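Local atomic coordinates of proteasome assembly chaperone family protein (Thermoplasma acidophilum, PDB entry 3GAA), a protein that is of unknown function but belongs to the PAC2 family, and so is possibly related to proteasome assembly chaperones. Residues A[234-237]-A[238-241]. Sequence-based numbering, arbitrary orientation.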
loop_
_atom_site.group_PDB
_atom_site.type_symbol
_atom_site.label_atom_id
_atom_site.label_comp_id
_atom_site.label_asym_id
_atom_site.label_seq_id
_atom_site.Cartn_x
_atom_site.Cartn_y
_atom_site.Cartn_z
ATOM N N GLU A 234 -42.091 -4.791 4.981
ATOM C CA GLU A 234 -41.813 -6.212 4.970
ATOM C C GLU A 234 -42.338 -6.666 3.597
ATOM O O GLU A 234 -41.611 -7.251 2.815
ATOM C CB GLU A 234 -42.483 -6.960 6.193
ATOM C CG GLU A 234 -41.760 -6.770 7.660
ATOM C CD GLU A 234 -42.543 -7.314 8.996
ATOM O OE1 GLU A 234 -43.789 -7.064 9.212
ATOM O OE2 GLU A 234 -41.843 -7.953 9.872
ATOM N N GLU A 235 -43.565 -6.289 3.275
ATOM C CA GLU A 235 -44.270 -6.792 2.110
ATOM C C GLU A 235 -43.799 -6.318 0.777
ATOM O O GLU A 235 -43.761 -7.098 -0.163
ATOM C CB GLU A 235 -45.759 -6.506 2.213
ATOM C CG GLU A 235 -46.353 -7.369 3.291
ATOM C CD GLU A 235 -47.808 -7.094 3.567
ATOM O OE1 GLU A 235 -48.267 -5.904 3.440
ATOM O OE2 GLU A 235 -48.491 -8.088 3.944
ATOM N N GLN A 236 -43.480 -5.047 0.639
ATOM C CA GLN A 236 -42.977 -4.608 -0.645
ATOM C C GLN A 236 -41.537 -5.073 -0.807
ATOM O O GLN A 236 -41.045 -5.239 -1.904
ATOM C CB GLN A 236 -43.116 -3.109 -0.791
ATOM C CG GLN A 236 -44.551 -2.634 -0.729
ATOM C CD GLN A 236 -44.653 -1.122 -0.816
ATOM O OE1 GLN A 236 -43.767 -0.457 -1.416
ATOM N NE2 GLN A 236 -45.727 -0.552 -0.213
ATOM N N TYR A 237 -40.856 -5.339 0.289
ATOM C CA TYR A 237 -39.495 -5.822 0.151
ATOM C C TYR A 237 -39.490 -7.281 -0.321
ATOM O O TYR A 237 -38.629 -7.669 -1.103
ATOM C CB TYR A 237 -38.670 -5.636 1.431
ATOM C CG TYR A 237 -37.219 -5.984 1.211
ATOM C CD1 TYR A 237 -36.397 -5.140 0.477
ATOM C CD2 TYR A 237 -36.685 -7.171 1.704
ATOM C CE1 TYR A 237 -35.066 -5.459 0.251
ATOM C CE2 TYR A 237 -35.381 -7.512 1.476
ATOM C CZ TYR A 237 -34.560 -6.660 0.743
ATOM O OH TYR A 237 -33.243 -6.995 0.513
ATOM N N LYS A 238 -40.433 -8.092 0.140
ATOM C CA LYS A 238 -40.498 -9.464 -0.355
ATOM C C LYS A 238 -40.784 -9.440 -1.853
ATOM O O LYS A 238 -40.093 -10.107 -2.616
ATOM C CB LYS A 238 -41.546 -10.286 0.400
ATOM C CG LYS A 238 -41.004 -11.081 1.615
ATOM C CD LYS A 238 -42.145 -11.786 2.402
ATOM C CE LYS A 238 -42.966 -10.759 3.307
ATOM N NZ LYS A 238 -44.487 -10.929 3.291
ATOM N N GLU A 239 -41.781 -8.646 -2.255
ATOM C CA GLU A 239 -42.083 -8.371 -3.666
ATOM C C GLU A 239 -40.886 -7.913 -4.482
ATOM O O GLU A 239 -40.755 -8.241 -5.650
ATOM C CB GLU A 239 -43.087 -7.241 -3.793
ATOM C CG GLU A 239 -44.427 -7.539 -3.255
ATOM C CD GLU A 239 -45.401 -6.458 -3.619
ATOM O OE1 GLU A 239 -45.993 -6.541 -4.727
ATOM O OE2 GLU A 239 -45.559 -5.521 -2.801
ATOM N N LEU A 240 -40.052 -7.077 -3.897
ATOM C CA LEU A 240 -38.867 -6.692 -4.602
ATOM C C LEU A 240 -38.038 -7.947 -4.737
ATOM O O LEU A 240 -37.575 -8.257 -5.808
ATOM C CB LEU A 240 -38.081 -5.602 -3.875
ATOM C CG LEU A 240 -36.900 -5.032 -4.670
ATOM C CD1 LEU A 240 -37.438 -4.019 -5.650
ATOM C CD2 LEU A 240 -35.809 -4.435 -3.752
ATOM N N GLN A 241 -37.855 -8.703 -3.673
ATOM C CA GLN A 241 -36.964 -9.840 -3.798
ATOM C C GLN A 241 -37.465 -10.931 -4.729
ATOM O O GLN A 241 -36.666 -11.604 -5.360
ATOM C CB GLN A 241 -36.549 -10.372 -2.448
ATOM C CG GLN A 241 -35.262 -9.728 -2.062
ATOM C CD GLN A 241 -34.708 -10.283 -0.788
ATOM O OE1 GLN A 241 -35.469 -10.749 0.071
ATOM N NE2 GLN A 241 -33.368 -10.243 -0.636
#
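Four successive i to i+4 backbone bonds join 234-237 to 238-241 as one unbroken alpha helix: K238 N to E234 O (3.0 Å), E239 N to E235 O, L240 N to Q236 O and Q241 N to Y237 O, the second being long at 3.3 Å but nearly straight (173°). Y237 reaches both L240 and Q241 with its ring. With CG anti to the backbone N (chi1 -173°), its ring runs forward along the helix to meet residues one turn on. CD2 of L240 approaches Y237 CE1 at 4.2 Å, while the amide of Q241 lies obliquely by the CE2 and OH side, its plane 41° from the ring and its CD 3.6 Å from Y237 CE2. This is van der Waals packing: Y237 OH and Q241 NE2 are 3.4 Å apart, with an angle too poor for a hydrogen bond. The bent chain of K238 folds back toward the preceding turn, yet its NZ stays 5.0 Å from E235 OE2, too far for a salt bridge. Replacing Y237 with an alanine would probably open a gap beside L240 and leave the amide of Q241 freer to turn. The segments lie near the end of helix 219-243, within a predicted coiled coil; A162 N of the second subunit is hydrogen-bonded to Q236 OE1, and Y237 packs between loop residues P65 and P97 of its own chain and I163, on strand 163-164 of the second subunit.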